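Local atomic coordinates of SusD homolog (Bacteroides thetaiotaomicron VPI-5482, PDB entry 3IHV), a protein that probably binds glycans at the outer membrane for uptake, as other SusD-family proteins do. Residues L131-V139 against H513-R521. Numbering follows the deposited sequence.
Sequences LVRRFGNVV and HELFPIPQR
Phe135 packs the buried part of this contact, the CE1 side of its ring meeting Phe516, Pro517 and Pro519. Pro517 O meets the rim of the ring close to its plane, 3.3 Å from Phe135 CE1, where the slightly positive ring hydrogens suit a carbonyl oxygen. Phe516 CB and Pro519 CD come in obliquely at the same CE1. With CG anti to the carbonyl carbon (chi1 -65°), the ring swings back to these partners although its CB points away from them. Cut back to alanine, this position would probably lose its fill between Val77 of helix 75-101 and Pro519, and leave Pro517 O without its aromatic neighbour. In the largely helical SusD fold, helix 107-135 ends here, and the extended run 515-519, with two prolines, passes its C-terminal end. There Arg134 O, in the last turn, accepts a nearly straight bond from Phe516 N (2.8 Å, 169° at the hydrogen). Gly136 turns the chain with positive phi; a side chain at this position would run into Leu515 CD1, whereas the bare backbone lets branched Leu515 settle with CD2 3.6 Å from Gly136 N. Ile518, long enough to span the turn, brings CD1 to Asn137 O at 3.4 Å and to Phe135 CB at 4.3 Å. Packing is looser toward partly exposed Asn137 and Glu514: Asn137 ND2 hydrogen-bonds Asn532 OD1 and lies 4.3 Å from Leu515 CD1, and a water sits 2.8 Å from both Arg133 O and Glu514 O.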
loop_
_atom_site.group_PDB
_atom_site.type_symbol
_atom_site.label_atom_id
_atom_site.label_comp_id
_atom_site.label_asym_id
_atom_site.label_seq_id
_atom_site.Cartn_x
_atom_site.Cartn_y
_atom_site.Cartn_z
ATOM N N LEU A 131 -1.506 7.772 -9.522
ATOM C CA LEU A 131 -1.779 9.156 -9.933
ATOM C C LEU A 131 -3.267 9.422 -9.971
ATOM O O LEU A 131 -3.760 10.400 -9.397
ATOM C CB LEU A 131 -1.196 9.494 -11.316
ATOM C CG LEU A 131 0.292 9.797 -11.417
ATOM C CD1 LEU A 131 0.748 9.869 -12.887
ATOM C CD2 LEU A 131 0.591 11.127 -10.657
ATOM N N VAL A 132 -4.002 8.567 -10.647
ATOM C CA VAL A 132 -5.406 8.849 -10.793
ATOM C C VAL A 132 -6.193 8.765 -9.469
ATOM O O VAL A 132 -7.080 9.594 -9.225
ATOM C CB VAL A 132 -6.081 7.979 -11.896
ATOM C CG1 VAL A 132 -6.346 6.508 -11.411
ATOM C CG2 VAL A 132 -7.369 8.630 -12.368
ATOM N N ARG A 133 -5.877 7.796 -8.609
ATOM C CA ARG A 133 -6.654 7.669 -7.396
ATOM C C ARG A 133 -6.273 8.755 -6.388
ATOM O O ARG A 133 -7.128 9.189 -5.602
ATOM C CB ARG A 133 -6.567 6.259 -6.765
ATOM C CG ARG A 133 -5.252 5.926 -6.074
ATOM C CD ARG A 133 -5.243 4.455 -5.741
ATOM N NE ARG A 133 -4.055 4.055 -5.024
ATOM C CZ ARG A 133 -4.000 3.045 -4.177
ATOM N NH1 ARG A 133 -5.081 2.371 -3.861
ATOM N NH2 ARG A 133 -2.865 2.747 -3.596
ATOM N N ARG A 134 -5.013 9.188 -6.365
ATOM C CA ARG A 134 -4.570 10.169 -5.389
ATOM C C ARG A 134 -4.753 11.623 -5.805
ATOM O O ARG A 134 -4.982 12.490 -4.950
ATOM C CB ARG A 134 -3.103 9.904 -4.975
ATOM C CG ARG A 134 -2.937 8.546 -4.319
ATOM C CD ARG A 134 -1.507 8.253 -3.889
ATOM N NE ARG A 134 -1.456 7.012 -3.155
ATOM C CZ ARG A 134 -1.705 6.868 -1.850
ATOM N NH1 ARG A 134 -2.022 7.893 -1.056
ATOM N NH2 ARG A 134 -1.652 5.644 -1.334
ATOM N N PHE A 135 -4.627 11.885 -7.114
ATOM C CA PHE A 135 -4.698 13.219 -7.672
ATOM C C PHE A 135 -5.920 13.494 -8.516
ATOM O O PHE A 135 -6.172 14.643 -8.847
ATOM C CB PHE A 135 -3.426 13.541 -8.449
ATOM C CG PHE A 135 -2.169 13.599 -7.600
ATOM C CD1 PHE A 135 -1.817 14.775 -6.934
ATOM C CD2 PHE A 135 -1.335 12.502 -7.466
ATOM C CE1 PHE A 135 -0.649 14.866 -6.158
ATOM C CE2 PHE A 135 -0.167 12.598 -6.705
ATOM C CZ PHE A 135 0.166 13.769 -6.055
ATOM N N GLY A 136 -6.606 12.442 -8.953
ATOM C CA GLY A 136 -7.887 12.620 -9.652
ATOM C C GLY A 136 -7.887 13.058 -11.095
ATOM O O GLY A 136 -8.544 12.447 -11.932
ATOM N N ASN A 137 -7.197 14.157 -11.383
ATOM C CA ASN A 137 -7.194 14.821 -12.677
ATOM C C ASN A 137 -5.749 14.996 -13.134
ATOM O O ASN A 137 -5.095 15.982 -12.794
ATOM C CB ASN A 137 -7.883 16.150 -12.457
ATOM C CG ASN A 137 -9.304 15.951 -12.022
ATOM O OD1 ASN A 137 -10.116 15.530 -12.832
ATOM N ND2 ASN A 137 -9.602 16.152 -10.725
ATOM N N VAL A 138 -5.299 14.036 -13.940
ATOM C CA VAL A 138 -3.892 13.937 -14.243
ATOM C C VAL A 138 -3.671 13.911 -15.763
ATOM O O VAL A 138 -4.617 13.759 -16.561
ATOM C CB VAL A 138 -3.277 12.712 -13.528
ATOM C CG1 VAL A 138 -3.507 12.794 -11.920
ATOM C CG2 VAL A 138 -3.732 11.392 -14.167
ATOM N N VAL A 139 -2.420 14.113 -16.129
ATOM C CA VAL A 139 -2.004 14.099 -17.527
ATOM C C VAL A 139 -1.618 12.688 -17.963
ATOM O O VAL A 139 -0.835 11.985 -17.279
ATOM C CB VAL A 139 -0.766 15.014 -17.777
ATOM C CG1 VAL A 139 -0.379 15.003 -19.259
ATOM C CG2 VAL A 139 -1.019 16.427 -17.334
ATOM N N HIS A 513 -10.362 16.746 0.940
ATOM C CA HIS A 513 -9.307 15.787 1.288
ATOM C C HIS A 513 -9.461 14.375 0.718
ATOM O O HIS A 513 -8.641 13.527 1.000
ATOM C CB HIS A 513 -9.003 15.807 2.807
ATOM C CG HIS A 513 -8.349 17.082 3.253
ATOM N ND1 HIS A 513 -9.005 18.053 3.992
ATOM C CD2 HIS A 513 -7.111 17.580 3.004
ATOM C CE1 HIS A 513 -8.197 19.080 4.184
ATOM N NE2 HIS A 513 -7.043 18.826 3.585
ATOM N N GLU A 514 -10.453 14.168 -0.121
ATOM C CA GLU A 514 -10.584 12.924 -0.879
ATOM C C GLU A 514 -9.561 12.893 -2.041
ATOM O O GLU A 514 -9.395 11.852 -2.677
ATOM C CB GLU A 514 -11.969 12.724 -1.445
ATOM C CG GLU A 514 -13.088 12.777 -0.415
ATOM C CD GLU A 514 -13.542 14.173 -0.095
ATOM O OE1 GLU A 514 -13.114 15.102 -0.809
ATOM O OE2 GLU A 514 -14.328 14.332 0.874
ATOM N N LEU A 515 -8.942 14.030 -2.347
ATOM C CA LEU A 515 -7.805 14.100 -3.281
ATOM C C LEU A 515 -6.687 14.914 -2.701
ATOM O O LEU A 515 -6.914 15.775 -1.833
ATOM C CB LEU A 515 -8.208 14.807 -4.558
ATOM C CG LEU A 515 -9.224 14.074 -5.445
ATOM C CD1 LEU A 515 -9.711 15.021 -6.555
ATOM C CD2 LEU A 515 -8.643 12.754 -6.041
ATOM N N PHE A 516 -5.488 14.647 -3.181
ATOM C CA PHE A 516 -4.363 15.550 -2.949
ATOM C C PHE A 516 -4.462 16.662 -3.986
ATOM O O PHE A 516 -5.109 16.488 -5.040
ATOM C CB PHE A 516 -3.023 14.821 -3.042
ATOM C CG PHE A 516 -2.548 14.226 -1.694
ATOM C CD1 PHE A 516 -3.464 13.787 -0.739
ATOM C CD2 PHE A 516 -1.211 14.045 -1.436
ATOM C CE1 PHE A 516 -3.030 13.222 0.479
ATOM C CE2 PHE A 516 -0.768 13.459 -0.250
ATOM C CZ PHE A 516 -1.680 13.079 0.720
ATOM N N PRO A 517 -3.883 17.821 -3.693
ATOM C CA PRO A 517 -3.905 18.877 -4.677
ATOM C C PRO A 517 -2.954 18.564 -5.824
ATOM O O PRO A 517 -1.984 17.824 -5.644
ATOM C CB PRO A 517 -3.337 20.082 -3.910
ATOM C CG PRO A 517 -2.358 19.440 -2.889
ATOM C CD PRO A 517 -3.061 18.157 -2.516
ATOM N N ILE A 518 -3.198 19.178 -6.969
ATOM C CA ILE A 518 -2.240 19.132 -8.058
ATOM C C ILE A 518 -1.115 20.022 -7.498
ATOM O O ILE A 518 -1.405 21.074 -6.967
ATOM C CB ILE A 518 -2.803 19.769 -9.325
ATOM C CG1 ILE A 518 -4.108 19.065 -9.745
ATOM C CG2 ILE A 518 -1.744 19.755 -10.424
ATOM C CD1 ILE A 518 -4.045 17.557 -9.932
ATOM N N PRO A 519 0.149 19.575 -7.544
ATOM C CA PRO A 519 1.193 20.415 -6.932
ATOM C C PRO A 519 1.222 21.838 -7.473
ATOM O O PRO A 519 1.075 22.075 -8.681
ATOM C CB PRO A 519 2.493 19.668 -7.241
ATOM C CG PRO A 519 2.084 18.251 -7.481
ATOM C CD PRO A 519 0.698 18.322 -8.090
ATOM N N GLN A 520 1.406 22.789 -6.582
ATOM C CA GLN A 520 1.397 24.182 -6.998
ATOM C C GLN A 520 2.440 24.469 -8.068
ATOM O O GLN A 520 2.186 25.233 -8.981
ATOM C CB GLN A 520 1.634 25.100 -5.804
ATOM C CG GLN A 520 1.373 26.563 -6.131
ATOM C CD GLN A 520 -0.082 26.800 -6.510
ATOM O OE1 GLN A 520 -0.990 26.335 -5.830
ATOM N NE2 GLN A 520 -0.303 27.539 -7.619
ATOM N N ARG A 521 3.622 23.872 -7.945
ATOM C CA ARG A 521 4.676 24.075 -8.931
ATOM C C ARG A 521 4.178 23.729 -10.321
ATOM O O ARG A 521 4.456 24.442 -11.267
ATOM C CB ARG A 521 5.894 23.208 -8.634
ATOM C CG ARG A 521 7.024 23.358 -9.697
ATOM C CD ARG A 521 8.080 22.227 -9.620
ATOM N NE ARG A 521 8.890 22.127 -10.858
ATOM C CZ ARG A 521 8.669 21.300 -11.895
ATOM N NH1 ARG A 521 7.649 20.433 -11.931
ATOM N NH2 ARG A 521 9.503 21.334 -12.932
HETATM O O HOH W 1 -7.301 10.097 -2.998
#